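Local coordinates for protein Uly1 (Catenovulum maritimum, PDB 7DRQ) that is probably an ulvan lyase of polysaccharide lyase family 24, cleaving the polysaccharide ulvan, and binds calcium ions, at residues Phe215-Gln220 and Tyr263-Tyr268; Phe246-Ala251 and Pro318-Asp323; Lys258-Tyr263 and Ile275-Arg280; Asp291-Ala296 and Leu326-Gly331. All blocks are in the same frame, centred on the assembly; numbering follows the deposited sequence.

Contact 1 (Phe215-Gln220 and Tyr263-Tyr268); sequences FLHMRQ and YGKMKY
His-217 has its CG between the backbone N and the carbonyl carbon (chi1 75°), while Met-266, a selenomethionine, carries its CG anti to the carbonyl carbon; the imidazole and the selenomethionine chain then slide past each other in opposite directions. Their strands, 214-220 and 261-269, belong to two successive antiparallel sheets, consistent with adjacent blades of a beta-propeller, the clan of this BNR-repeat family. The segments run antiparallel with axes 7.9 Å apart, so side chains span the gap. Met-266 CB makes a CH-pi contact over the centre of the His-217 ring, 3.7 Å from its centroid, and Met-266 SE lies obliquely at 4.6 Å from the same point. Lys-265 CG meets the ring at its edge, in plane, 3.5 Å from His-217 NE2. The other imidazole nitrogen, ND1, is hydrogen-bonded to Thr-205 O of strand 201-208, which helps fix the ring's rotation. Arg-219, its chain extended from CG to NE, crosses Tyr-263 at about a right angle. One guanidinium face lies over Tyr-263 CA, and the guanidinium and tyrosine planes are 66° apart. Arg-219 NH2 donates to Gly-264 O at 3.1 Å, a bond bent to 146°. A water doubles this link: Arg-219 NE donates to it at 2.7 Å, and it donates in turn to Gly-264 O at 2.7 Å.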
loop_
_atom_site.group_PDB
_atom_site.type_symbol
_atom_site.label_atom_id
_atom_site.label_comp_id
_atom_site.label_asym_id
_atom_site.label_seq_id
_atom_site.Cartn_x
_atom_site.Cartn_y
_atom_site.Cartn_z
ATOM N N PHE A 215 6.899 10.262 6.421
ATOM C CA PHE A 215 6.294 9.397 7.427
ATOM C C PHE A 215 6.130 7.993 6.867
ATOM O O PHE A 215 6.129 7.781 5.651
ATOM C CB PHE A 215 4.916 9.896 7.873
ATOM C CG PHE A 215 4.905 11.300 8.395
ATOM C CD1 PHE A 215 4.783 12.377 7.534
ATOM C CD2 PHE A 215 4.970 11.543 9.767
ATOM C CE1 PHE A 215 4.757 13.681 8.023
ATOM C CE2 PHE A 215 4.931 12.833 10.256
ATOM C CZ PHE A 215 4.832 13.903 9.390
ATOM N N LEU A 216 5.939 7.033 7.769
ATOM C CA LEU A 216 5.686 5.657 7.380
ATOM C C LEU A 216 4.591 5.089 8.270
ATOM O O LEU A 216 4.555 5.394 9.459
ATOM C CB LEU A 216 6.941 4.802 7.512
ATOM C CG LEU A 216 6.636 3.308 7.504
ATOM C CD1 LEU A 216 6.419 2.776 6.042
ATOM C CD2 LEU A 216 7.672 2.527 8.243
ATOM N N HIS A 217 3.682 4.299 7.701
ATOM C CA HIS A 217 2.797 3.504 8.545
ATOM C C HIS A 217 2.774 2.053 8.089
ATOM O O HIS A 217 3.002 1.739 6.921
ATOM C CB HIS A 217 1.363 4.084 8.639
ATOM C CG HIS A 217 0.505 3.879 7.422
ATOM N ND1 HIS A 217 0.841 4.370 6.179
ATOM C CD2 HIS A 217 -0.716 3.312 7.285
ATOM C CE1 HIS A 217 -0.121 4.077 5.316
ATOM N NE2 HIS A 217 -1.078 3.436 5.965
HETATM N N MSE A 218 2.534 1.166 9.057
HETATM C CA MSE A 218 2.447 -0.267 8.828
HETATM C C MSE A 218 1.365 -0.826 9.739
HETATM O O MSE A 218 0.935 -0.171 10.695
HETATM C CB MSE A 218 3.789 -0.977 9.081
HETATM C CG MSE A 218 4.938 -0.475 8.196
HETATM SE SE MSE A 218 6.544 -1.581 8.349
HETATM C CE MSE A 218 5.895 -3.137 7.394
ATOM N N ARG A 219 0.934 -2.039 9.444
ATOM C CA ARG A 219 -0.005 -2.748 10.298
ATOM C C ARG A 219 0.786 -3.695 11.177
ATOM O O ARG A 219 1.722 -4.351 10.712
ATOM C CB ARG A 219 -1.032 -3.523 9.471
ATOM C CG ARG A 219 -1.976 -2.639 8.700
ATOM C CD ARG A 219 -3.048 -3.446 7.993
ATOM N NE ARG A 219 -3.601 -2.699 6.865
ATOM C CZ ARG A 219 -4.444 -3.207 5.976
ATOM N NH1 ARG A 219 -4.843 -4.471 6.078
ATOM N NH2 ARG A 219 -4.896 -2.446 4.990
ATOM N N GLN A 220 0.445 -3.731 12.457
ATOM C CA GLN A 220 1.116 -4.616 13.391
ATOM C C GLN A 220 0.104 -5.580 13.989
ATOM O O GLN A 220 -1.000 -5.176 14.365
ATOM C CB GLN A 220 1.805 -3.848 14.511
ATOM C CG GLN A 220 2.771 -4.739 15.301
ATOM C CD GLN A 220 3.600 -3.966 16.309
ATOM O OE1 GLN A 220 3.144 -2.979 16.878
ATOM N NE2 GLN A 220 4.830 -4.420 16.535
ATOM N N TYR A 263 -8.253 -2.391 8.902
ATOM C CA TYR A 263 -8.061 -2.594 7.466
ATOM C C TYR A 263 -8.243 -1.237 6.799
ATOM O O TYR A 263 -9.373 -0.815 6.542
ATOM C CB TYR A 263 -9.048 -3.635 6.919
ATOM C CG TYR A 263 -8.695 -5.031 7.361
ATOM C CD1 TYR A 263 -8.989 -5.465 8.648
ATOM C CD2 TYR A 263 -8.041 -5.909 6.505
ATOM C CE1 TYR A 263 -8.646 -6.737 9.065
ATOM C CE2 TYR A 263 -7.696 -7.184 6.914
ATOM C CZ TYR A 263 -7.999 -7.586 8.194
ATOM O OH TYR A 263 -7.656 -8.845 8.610
ATOM N N GLY A 264 -7.141 -0.552 6.527
ATOM C CA GLY A 264 -7.244 0.768 5.945
ATOM C C GLY A 264 -5.873 1.337 5.668
ATOM O O GLY A 264 -4.869 0.621 5.661
ATOM N N LYS A 265 -5.841 2.644 5.447
ATOM C CA LYS A 265 -4.598 3.287 5.052
ATOM C C LYS A 265 -4.592 4.719 5.553
ATOM O O LYS A 265 -5.616 5.411 5.488
ATOM C CB LYS A 265 -4.425 3.262 3.534
ATOM C CG LYS A 265 -3.018 3.641 3.080
ATOM C CD LYS A 265 -2.755 3.202 1.644
ATOM C CE LYS A 265 -3.106 1.746 1.428
ATOM N NZ LYS A 265 -2.791 1.353 0.022
HETATM N N MSE A 266 -3.440 5.142 6.071
HETATM C CA MSE A 266 -3.198 6.533 6.391
HETATM C C MSE A 266 -2.678 7.218 5.144
HETATM O O MSE A 266 -1.956 6.610 4.342
HETATM C CB MSE A 266 -2.175 6.685 7.525
HETATM C CG MSE A 266 -2.554 5.960 8.776
HETATM SE SE MSE A 266 -1.203 6.306 10.170
HETATM C CE MSE A 266 -0.798 8.053 9.804
ATOM N N LYS A 267 -3.075 8.473 4.962
ATOM C CA LYS A 267 -2.600 9.280 3.851
ATOM C C LYS A 267 -2.416 10.705 4.325
ATOM O O LYS A 267 -3.018 11.134 5.310
ATOM C CB LYS A 267 -3.580 9.295 2.671
ATOM C CG LYS A 267 -3.941 7.938 2.114
ATOM C CD LYS A 267 -4.962 8.103 0.978
ATOM C CE LYS A 267 -5.541 6.762 0.572
ATOM N NZ LYS A 267 -6.304 6.858 -0.728
ATOM N N TYR A 268 -1.592 11.452 3.595
ATOM C CA TYR A 268 -1.552 12.897 3.747
ATOM C C TYR A 268 -2.522 13.474 2.727
ATOM O O TYR A 268 -2.359 13.255 1.519
ATOM C CB TYR A 268 -0.142 13.433 3.530
ATOM C CG TYR A 268 0.024 14.887 3.879
ATOM C CD1 TYR A 268 0.245 15.288 5.195
ATOM C CD2 TYR A 268 -0.002 15.861 2.891
ATOM C CE1 TYR A 268 0.416 16.630 5.516
ATOM C CE2 TYR A 268 0.167 17.189 3.197
ATOM C CZ TYR A 268 0.386 17.575 4.496
ATOM O OH TYR A 268 0.563 18.915 4.756
HETATM O O HOH W 1 -2.566 -0.227 6.744
#

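Contact 2 (Phe246-Ala251 and Pro318-Asp323); sequences FNVLGA and PLVKAD
The Phe-246 ring meets Leu-319 obliquely, its CZ 4.0 Å from Leu-319 CD2, the two side chains lying side by side and pointing the same way; Trp-307 meets the same ring edge-to-face. The amide plane of Asn-247 is held from outside the contact, OD1 by Val-228 N and ND2 by Gly-226 O. Asn-247 and Leu-319 form a single backbone bridge: Leu-319 N donates to Phe-246 O at 2.9 Å, and Val-248 N to Leu-319 O at 2.9 Å. Beyond it, Val-248 CG1 packs 3.7 Å from Pro-318 CB and also 3.7 Å from Val-320 CG2. An alanine in place of Val-248 would probably leave Pro-318 CB and Val-320 CG2 without their apolar neighbour and open a gap between them. Ala-251 CB touches Val-320 CG1 at 4.0 Å. The contact thus joins the connection after strand 239-245 to the loop before strand 326-328, with Phe-246 resting on Ile-275 of strand 272-280.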
loop_
_atom_site.group_PDB
_atom_site.type_symbol
_atom_site.label_atom_id
_atom_site.label_comp_id
_atom_site.label_asym_id
_atom_site.label_seq_id
_atom_site.Cartn_x
_atom_site.Cartn_y
_atom_site.Cartn_z
ATOM N N PHE A 246 -1.803 4.223 16.186
ATOM C CA PHE A 246 -3.072 4.898 15.946
ATOM C C PHE A 246 -4.183 4.287 16.795
ATOM O O PHE A 246 -5.026 5.011 17.343
ATOM C CB PHE A 246 -3.475 4.835 14.469
ATOM C CG PHE A 246 -4.897 5.262 14.257
ATOM C CD1 PHE A 246 -5.225 6.605 14.276
ATOM C CD2 PHE A 246 -5.915 4.328 14.154
ATOM C CE1 PHE A 246 -6.536 7.014 14.149
ATOM C CE2 PHE A 246 -7.238 4.734 14.028
ATOM C CZ PHE A 246 -7.542 6.079 14.024
ATOM N N ASN A 247 -4.218 2.960 16.882
ATOM C CA ASN A 247 -5.160 2.231 17.719
ATOM C C ASN A 247 -4.390 1.198 18.530
ATOM O O ASN A 247 -3.254 0.835 18.207
ATOM C CB ASN A 247 -6.288 1.575 16.880
ATOM C CG ASN A 247 -5.787 0.455 15.971
ATOM O OD1 ASN A 247 -4.942 0.671 15.103
ATOM N ND2 ASN A 247 -6.317 -0.743 16.168
ATOM N N VAL A 248 -5.007 0.736 19.620
ATOM C CA VAL A 248 -4.317 -0.166 20.533
ATOM C C VAL A 248 -4.307 -1.588 19.983
ATOM O O VAL A 248 -5.099 -1.969 19.116
ATOM C CB VAL A 248 -4.963 -0.132 21.928
ATOM C CG1 VAL A 248 -5.058 1.298 22.451
ATOM C CG2 VAL A 248 -6.351 -0.791 21.875
ATOM N N LEU A 249 -3.398 -2.392 20.519
ATOM C CA LEU A 249 -3.574 -3.834 20.500
ATOM C C LEU A 249 -4.238 -4.257 21.801
ATOM O O LEU A 249 -4.204 -3.536 22.806
ATOM C CB LEU A 249 -2.241 -4.561 20.322
ATOM C CG LEU A 249 -1.531 -4.386 18.976
ATOM C CD1 LEU A 249 -0.108 -4.889 19.050
ATOM C CD2 LEU A 249 -2.296 -5.093 17.852
ATOM N N GLY A 250 -4.876 -5.421 21.766
ATOM C CA GLY A 250 -5.578 -5.914 22.946
ATOM C C GLY A 250 -6.723 -5.023 23.378
ATOM O O GLY A 250 -6.928 -4.814 24.580
ATOM N N ALA A 251 -7.479 -4.485 22.419
ATOM C CA ALA A 251 -8.577 -3.587 22.755
ATOM C C ALA A 251 -9.622 -4.253 23.642
ATOM O O ALA A 251 -10.346 -3.550 24.350
ATOM C CB ALA A 251 -9.251 -3.065 21.480
ATOM N N PRO A 318 -4.203 6.526 21.906
ATOM C CA PRO A 318 -4.547 5.585 20.823
ATOM C C PRO A 318 -5.994 5.092 20.906
ATOM O O PRO A 318 -6.528 4.907 22.005
ATOM C CB PRO A 318 -3.573 4.420 21.034
ATOM C CG PRO A 318 -2.512 4.939 21.951
ATOM C CD PRO A 318 -3.161 5.985 22.793
ATOM N N LEU A 319 -6.622 4.910 19.745
ATOM C CA LEU A 319 -8.032 4.546 19.705
ATOM C C LEU A 319 -8.252 3.127 20.212
ATOM O O LEU A 319 -7.486 2.211 19.900
ATOM C CB LEU A 319 -8.558 4.667 18.268
ATOM C CG LEU A 319 -10.064 4.649 18.038
ATOM C CD1 LEU A 319 -10.764 5.756 18.819
ATOM C CD2 LEU A 319 -10.376 4.751 16.512
ATOM N N VAL A 320 -9.329 2.943 20.974
ATOM C CA VAL A 320 -9.726 1.634 21.478
ATOM C C VAL A 320 -11.042 1.172 20.869
ATOM O O VAL A 320 -11.175 0.005 20.502
ATOM C CB VAL A 320 -9.814 1.627 23.018
ATOM C CG1 VAL A 320 -10.225 0.238 23.514
ATOM C CG2 VAL A 320 -8.488 2.054 23.632
ATOM N N LYS A 321 -12.025 2.073 20.770
ATOM C CA LYS A 321 -13.348 1.795 20.214
ATOM C C LYS A 321 -13.443 2.460 18.845
ATOM O O LYS A 321 -13.563 3.689 18.758
ATOM C CB LYS A 321 -14.454 2.342 21.119
ATOM C CG LYS A 321 -14.566 1.749 22.516
ATOM C CD LYS A 321 -15.715 2.466 23.274
ATOM C CE LYS A 321 -15.242 3.763 23.988
ATOM N NZ LYS A 321 -15.611 5.099 23.349
ATOM N N ALA A 322 -13.429 1.655 17.781
ATOM C CA ALA A 322 -13.437 2.222 16.432
ATOM C C ALA A 322 -14.637 3.138 16.189
ATOM O O ALA A 322 -14.528 4.106 15.426
ATOM C CB ALA A 322 -13.408 1.100 15.389
ATOM N N ASP A 323 -15.781 2.864 16.830
ATOM C CA ASP A 323 -16.990 3.632 16.547
ATOM C C ASP A 323 -16.834 5.128 16.811
ATOM O O ASP A 323 -17.604 5.913 16.252
ATOM C CB ASP A 323 -18.172 3.085 17.356
ATOM C CG ASP A 323 -18.750 1.809 16.759
ATOM O OD1 ASP A 323 -18.228 1.346 15.720
ATOM O OD2 ASP A 323 -19.722 1.258 17.333
#

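Contact 3 (Lys258-Tyr263 and Ile275-Arg280); sequences KNWSIY and IGFQRR
Ile-262 and Phe-277 make the tightly packed part of this contact, which is buried. Ile-262 CD1 sits over one face of the Phe-277 ring, offset toward the rim, in a CH-pi contact 3.7 Å from the centroid, and Ile-262 CG1 reaches Phe-277 CD2 at 3.6 Å. Trp-260 comes in at about a right angle to the phenyl side chain, its CZ3 3.9 Å from Phe-277 CE2, while its CE3 lies 3.8 Å from Arg-279 CG. On the other face of the sheet, the Tyr-263 and Arg-280 side is the more solvent-accessible one, both residues being partly exposed, though the two groups lie close. There Tyr-263 OH stands over the centre of the Arg-280 guanidinium, 3.1 Å from Arg-280 CZ, with the planes only 12° apart. The three guanidinium nitrogens lie at poor angles to that hydroxyl, so it lies over the guanidinium face without a hydrogen bond to it; Arg-280 NE bonds Gln-290 OE1 instead. Between the two faces runs antiparallel pairing: Ser-261 with Arg-280 and Tyr-263 with Gln-278 are hydrogen-bonded pairs, Ile-262 with Arg-279 a non-hydrogen-bonded one. These residues form the open end, away from the turn, of the beta hairpin of strands 261-269 and 272-280, whose second strand pairs onward with strand 290-298.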
loop_
_atom_site.group_PDB
_atom_site.type_symbol
_atom_site.label_atom_id
_atom_site.label_comp_id
_atom_site.label_asym_id
_atom_site.label_seq_id
_atom_site.Cartn_x
_atom_site.Cartn_y
_atom_site.Cartn_z
ATOM N N LYS A 258 -14.072 -6.519 22.618
ATOM C CA LYS A 258 -13.280 -7.604 22.059
ATOM C C LYS A 258 -12.104 -6.978 21.326
ATOM O O LYS A 258 -12.158 -5.811 20.932
ATOM C CB LYS A 258 -14.125 -8.461 21.097
ATOM C CG LYS A 258 -13.452 -9.686 20.495
ATOM C CD LYS A 258 -14.308 -10.222 19.373
ATOM C CE LYS A 258 -13.780 -11.531 18.777
ATOM N NZ LYS A 258 -12.362 -11.481 18.378
ATOM N N ASN A 259 -11.043 -7.761 21.150
ATOM C CA ASN A 259 -9.973 -7.353 20.251
ATOM C C ASN A 259 -10.519 -7.155 18.838
ATOM O O ASN A 259 -11.524 -7.748 18.453
ATOM C CB ASN A 259 -8.869 -8.411 20.219
ATOM C CG ASN A 259 -8.095 -8.502 21.525
ATOM O OD1 ASN A 259 -8.209 -7.644 22.409
ATOM N ND2 ASN A 259 -7.306 -9.560 21.651
ATOM N N TRP A 260 -9.837 -6.317 18.051
ATOM C CA TRP A 260 -10.211 -6.143 16.649
ATOM C C TRP A 260 -8.954 -5.857 15.843
ATOM O O TRP A 260 -7.872 -5.670 16.398
ATOM C CB TRP A 260 -11.252 -5.027 16.467
ATOM C CG TRP A 260 -10.892 -3.673 17.054
ATOM C CD1 TRP A 260 -10.891 -3.318 18.380
ATOM C CD2 TRP A 260 -10.496 -2.496 16.329
ATOM N NE1 TRP A 260 -10.521 -1.997 18.519
ATOM C CE2 TRP A 260 -10.269 -1.473 17.277
ATOM C CE3 TRP A 260 -10.310 -2.212 14.975
ATOM C CZ2 TRP A 260 -9.877 -0.185 16.907
ATOM C CZ3 TRP A 260 -9.908 -0.929 14.613
ATOM C CH2 TRP A 260 -9.692 0.061 15.573
ATOM N N SER A 261 -9.101 -5.863 14.516
ATOM C CA SER A 261 -8.015 -5.574 13.589
ATOM C C SER A 261 -8.480 -4.520 12.591
ATOM O O SER A 261 -9.678 -4.342 12.357
ATOM C CB SER A 261 -7.556 -6.840 12.852
ATOM O OG SER A 261 -6.305 -6.613 12.215
ATOM N N ILE A 262 -7.524 -3.826 11.989
ATOM C CA ILE A 262 -7.802 -2.585 11.277
ATOM C C ILE A 262 -7.354 -2.731 9.828
ATOM O O ILE A 262 -6.234 -3.178 9.557
ATOM C CB ILE A 262 -7.125 -1.388 11.977
ATOM C CG1 ILE A 262 -7.349 -0.082 11.204
ATOM C CG2 ILE A 262 -5.625 -1.664 12.225
ATOM C CD1 ILE A 262 -7.034 1.150 12.049
ATOM N N TYR A 263 -8.253 -2.391 8.902
ATOM C CA TYR A 263 -8.061 -2.594 7.466
ATOM C C TYR A 263 -8.243 -1.237 6.799
ATOM O O TYR A 263 -9.373 -0.815 6.542
ATOM C CB TYR A 263 -9.048 -3.635 6.919
ATOM C CG TYR A 263 -8.695 -5.031 7.361
ATOM C CD1 TYR A 263 -8.989 -5.465 8.648
ATOM C CD2 TYR A 263 -8.041 -5.909 6.505
ATOM C CE1 TYR A 263 -8.646 -6.737 9.065
ATOM C CE2 TYR A 263 -7.696 -7.184 6.914
ATOM C CZ TYR A 263 -7.999 -7.586 8.194
ATOM O OH TYR A 263 -7.656 -8.845 8.610
ATOM N N ILE A 275 -6.604 9.031 8.370
ATOM C CA ILE A 275 -6.754 7.595 8.164
ATOM C C ILE A 275 -8.209 7.278 7.837
ATOM O O ILE A 275 -9.134 7.906 8.363
ATOM C CB ILE A 275 -6.278 6.805 9.406
ATOM C CG1 ILE A 275 -6.136 5.309 9.090
ATOM C CG2 ILE A 275 -7.218 7.067 10.583
ATOM C CD1 ILE A 275 -5.508 4.491 10.238
ATOM N N GLY A 276 -8.405 6.330 6.934
ATOM C CA GLY A 276 -9.713 5.730 6.724
ATOM C C GLY A 276 -9.552 4.230 6.819
ATOM O O GLY A 276 -8.530 3.682 6.409
ATOM N N PHE A 277 -10.549 3.569 7.404
ATOM C CA PHE A 277 -10.375 2.136 7.600
ATOM C C PHE A 277 -11.719 1.462 7.823
ATOM O O PHE A 277 -12.738 2.111 8.073
ATOM C CB PHE A 277 -9.418 1.840 8.778
ATOM C CG PHE A 277 -9.914 2.310 10.117
ATOM C CD1 PHE A 277 -9.620 3.592 10.566
ATOM C CD2 PHE A 277 -10.632 1.453 10.954
ATOM C CE1 PHE A 277 -10.059 4.029 11.811
ATOM C CE2 PHE A 277 -11.074 1.885 12.215
ATOM C CZ PHE A 277 -10.779 3.170 12.641
ATOM N N GLN A 278 -11.701 0.137 7.697
ATOM C CA GLN A 278 -12.773 -0.730 8.156
ATOM C C GLN A 278 -12.222 -1.659 9.231
ATOM O O GLN A 278 -11.012 -1.802 9.398
ATOM C CB GLN A 278 -13.387 -1.519 6.978
ATOM C CG GLN A 278 -13.810 -0.571 5.853
ATOM C CD GLN A 278 -14.635 -1.235 4.762
ATOM O OE1 GLN A 278 -14.095 -1.879 3.856
ATOM N NE2 GLN A 278 -15.951 -1.075 4.838
ATOM N N ARG A 279 -13.122 -2.289 9.972
ATOM C CA ARG A 279 -12.756 -3.042 11.162
ATOM C C ARG A 279 -13.075 -4.517 10.941
ATOM O O ARG A 279 -14.076 -4.850 10.307
ATOM C CB ARG A 279 -13.512 -2.500 12.388
ATOM C CG ARG A 279 -13.575 -3.474 13.569
ATOM C CD ARG A 279 -14.358 -2.890 14.756
ATOM N NE ARG A 279 -15.768 -2.688 14.429
ATOM C CZ ARG A 279 -16.589 -1.893 15.119
ATOM N NH1 ARG A 279 -16.132 -1.252 16.184
ATOM N NH2 ARG A 279 -17.870 -1.783 14.772
ATOM N N ARG A 280 -12.216 -5.412 11.428
ATOM C CA ARG A 280 -12.565 -6.822 11.488
ATOM C C ARG A 280 -12.676 -7.196 12.955
ATOM O O ARG A 280 -11.684 -7.138 13.688
ATOM C CB ARG A 280 -11.553 -7.733 10.784
ATOM C CG ARG A 280 -12.028 -9.201 10.773
ATOM C CD ARG A 280 -11.073 -10.139 10.020
ATOM N NE ARG A 280 -10.917 -9.781 8.611
ATOM C CZ ARG A 280 -10.187 -10.470 7.739
ATOM N NH1 ARG A 280 -9.573 -11.583 8.115
ATOM N NH2 ARG A 280 -10.080 -10.054 6.478
#

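Contact 4 (Asp291-Ala296 and Leu326-Gly331); sequences DGMFYA and LVMRPG
Met-293 O accepts Val-327 N at 2.9 Å and, weakly, Met-328 N at 3.5 Å, and the weakly bonded strand 326-328 runs at 127° to the 291-296 segment, roughly antiparallel. Met-293, a selenomethionine, has its CG anti to the backbone N (chi1 -176°) and packs that atom 3.6 Å from Val-327 CG2. Its SE lies 3.5 Å from the CE of Met-328, a second selenomethionine. The other methyl of Val-327, CG1, packs 3.7 Å from Tyr-295 CB. The arrangement is an edge pairing on a sheet consistent with a beta-propeller blade: strand 290-298 is bonded to strand 272-280 on one side, and the short strand 326-328 also pairs with it. Phe-294 leans on Leu-326, its CD1 3.6 Å from Leu-326 CA and its CE1 3.9 Å from Leu-326 CD1, while its ring also meets that of Phe-277. An alanine in place of Phe-294 would probably open a gap beside Leu-326 and leave Phe-277 without its ring partner. Gly-292 has a positive phi of 73°, and a side chain there would run into the Phe-294 ring; Pro-330 CD lies 3.3 Å from Gly-292 C. Arg-329, whose NH2 forms a salt bridge with Asp-323, reaches Asp-291 OD1 through a water that accepts from NH1. A second water accepts from both Gly-292 N and Gly-331 N.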
loop_
_atom_site.group_PDB
_atom_site.type_symbol
_atom_site.label_atom_id
_atom_site.label_comp_id
_atom_site.label_asym_id
_atom_site.label_seq_id
_atom_site.Cartn_x
_atom_site.Cartn_y
_atom_site.Cartn_z
ATOM N N ASP A 291 -16.356 -5.025 8.986
ATOM C CA ASP A 291 -17.596 -4.305 9.241
ATOM C C ASP A 291 -17.264 -2.829 9.400
ATOM O O ASP A 291 -16.123 -2.453 9.677
ATOM C CB ASP A 291 -18.326 -4.833 10.505
ATOM C CG ASP A 291 -17.624 -4.431 11.803
ATOM O OD1 ASP A 291 -17.953 -3.354 12.340
ATOM O OD2 ASP A 291 -16.750 -5.193 12.285
ATOM N N GLY A 292 -18.279 -1.992 9.221
ATOM C CA GLY A 292 -18.150 -0.580 9.488
ATOM C C GLY A 292 -17.317 0.172 8.470
ATOM O O GLY A 292 -16.729 -0.425 7.557
HETATM N N MSE A 293 -17.277 1.484 8.614
HETATM C CA MSE A 293 -16.413 2.342 7.813
HETATM C C MSE A 293 -16.034 3.521 8.704
HETATM O O MSE A 293 -16.894 4.135 9.341
HETATM C CB MSE A 293 -17.120 2.788 6.534
HETATM C CG MSE A 293 -16.256 3.593 5.604
HETATM SE SE MSE A 293 -17.258 3.921 3.931
HETATM C CE MSE A 293 -17.298 2.137 3.187
ATOM N N PHE A 294 -14.747 3.845 8.755
ATOM C CA PHE A 294 -14.243 4.742 9.789
ATOM C C PHE A 294 -13.253 5.734 9.192
ATOM O O PHE A 294 -12.590 5.453 8.191
ATOM C CB PHE A 294 -13.584 3.939 10.917
ATOM C CG PHE A 294 -14.460 2.851 11.478
ATOM C CD1 PHE A 294 -15.327 3.108 12.527
ATOM C CD2 PHE A 294 -14.442 1.569 10.924
ATOM C CE1 PHE A 294 -16.156 2.099 13.036
ATOM C CE2 PHE A 294 -15.261 0.572 11.418
ATOM C CZ PHE A 294 -16.114 0.834 12.486
ATOM N N TYR A 295 -13.125 6.891 9.851
ATOM C CA TYR A 295 -12.258 7.952 9.353
ATOM C C TYR A 295 -11.891 8.872 10.505
ATOM O O TYR A 295 -12.736 9.178 11.354
ATOM C CB TYR A 295 -12.953 8.747 8.239
ATOM C CG TYR A 295 -12.374 10.119 7.925
ATOM C CD1 TYR A 295 -11.239 10.249 7.131
ATOM C CD2 TYR A 295 -13.012 11.277 8.353
ATOM C CE1 TYR A 295 -10.731 11.499 6.802
ATOM C CE2 TYR A 295 -12.505 12.532 8.056
ATOM C CZ TYR A 295 -11.363 12.636 7.280
ATOM O OH TYR A 295 -10.879 13.877 6.954
ATOM N N ALA A 296 -10.638 9.310 10.528
ATOM C CA ALA A 296 -10.207 10.308 11.493
ATOM C C ALA A 296 -9.077 11.111 10.872
ATOM O O ALA A 296 -8.409 10.649 9.945
ATOM C CB ALA A 296 -9.756 9.670 12.814
ATOM N N LEU A 326 -16.589 6.444 13.433
ATOM C CA LEU A 326 -17.567 5.949 12.464
ATOM C C LEU A 326 -17.961 7.009 11.436
ATOM O O LEU A 326 -18.154 8.178 11.775
ATOM C CB LEU A 326 -18.820 5.491 13.211
ATOM C CG LEU A 326 -19.941 4.900 12.359
ATOM C CD1 LEU A 326 -19.532 3.517 11.839
ATOM C CD2 LEU A 326 -21.227 4.814 13.187
ATOM N N VAL A 327 -18.107 6.593 10.168
ATOM C CA VAL A 327 -18.763 7.437 9.165
ATOM C C VAL A 327 -19.985 6.744 8.548
ATOM O O VAL A 327 -20.929 7.416 8.115
ATOM C CB VAL A 327 -17.786 7.882 8.047
ATOM C CG1 VAL A 327 -16.648 8.735 8.615
ATOM C CG2 VAL A 327 -17.237 6.683 7.269
HETATM N N MSE A 328 -19.987 5.413 8.496
HETATM C CA MSE A 328 -21.041 4.673 7.762
HETATM C C MSE A 328 -21.029 3.201 8.156
HETATM O O MSE A 328 -19.981 2.669 8.505
HETATM C CB MSE A 328 -20.844 4.843 6.239
HETATM C CG MSE A 328 -22.089 4.587 5.345
HETATM SE SE MSE A 328 -22.328 2.745 4.715
HETATM C CE MSE A 328 -20.434 2.421 4.053
ATOM N N ARG A 329 -22.184 2.541 8.138
ATOM C CA ARG A 329 -22.230 1.112 8.439
ATOM C C ARG A 329 -22.553 0.382 7.153
ATOM O O ARG A 329 -23.720 0.358 6.749
ATOM C CB ARG A 329 -23.291 0.805 9.499
ATOM C CG ARG A 329 -23.100 1.512 10.832
ATOM C CD ARG A 329 -22.218 0.704 11.758
ATOM N NE ARG A 329 -22.311 1.234 13.113
ATOM C CZ ARG A 329 -21.382 1.066 14.047
ATOM N NH1 ARG A 329 -20.280 0.376 13.775
ATOM N NH2 ARG A 329 -21.556 1.607 15.248
ATOM N N PRO A 330 -21.583 -0.239 6.470
ATOM C CA PRO A 330 -21.905 -0.864 5.163
ATOM C C PRO A 330 -22.895 -2.019 5.260
ATOM O O PRO A 330 -23.546 -2.351 4.256
ATOM C CB PRO A 330 -20.542 -1.347 4.646
ATOM C CG PRO A 330 -19.525 -0.564 5.402
ATOM C CD PRO A 330 -20.137 -0.214 6.738
ATOM N N GLY A 331 -23.028 -2.647 6.433
ATOM C CA GLY A 331 -24.070 -3.656 6.613
ATOM C C GLY A 331 -25.462 -3.119 6.300
ATOM O O GLY A 331 -26.341 -3.877 5.862
HETATM O O HOH W 2 -20.152 -1.894 11.956
HETATM O O HOH W 3 -21.447 -2.206 9.225
#

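Contacts 1 and 3 share Tyr-263: contact 1 ties strand 261-269 to the preceding sheet, contact 3 pairs it with strand 272-280. Contact 4 continues the same sheet, its centre 10 Å from that of contact 3, with a probable hydrogen bond between Phe-277 O and Phe-294 N of 2.7 Å. Contact 2 borders both: Val-320 O lies 2.9 Å from Trp-260 NE1 of contact 3, a probable hydrogen bond, and Asp-323 carries it across to Arg-329 of contact 4. Contact 3 comes nearest to metal, the Arg-280 side chain being about 6 Å from a bound calcium ion; Leu-283, Asp-285 and Phe-287, soon after it in sequence, form a calcium site.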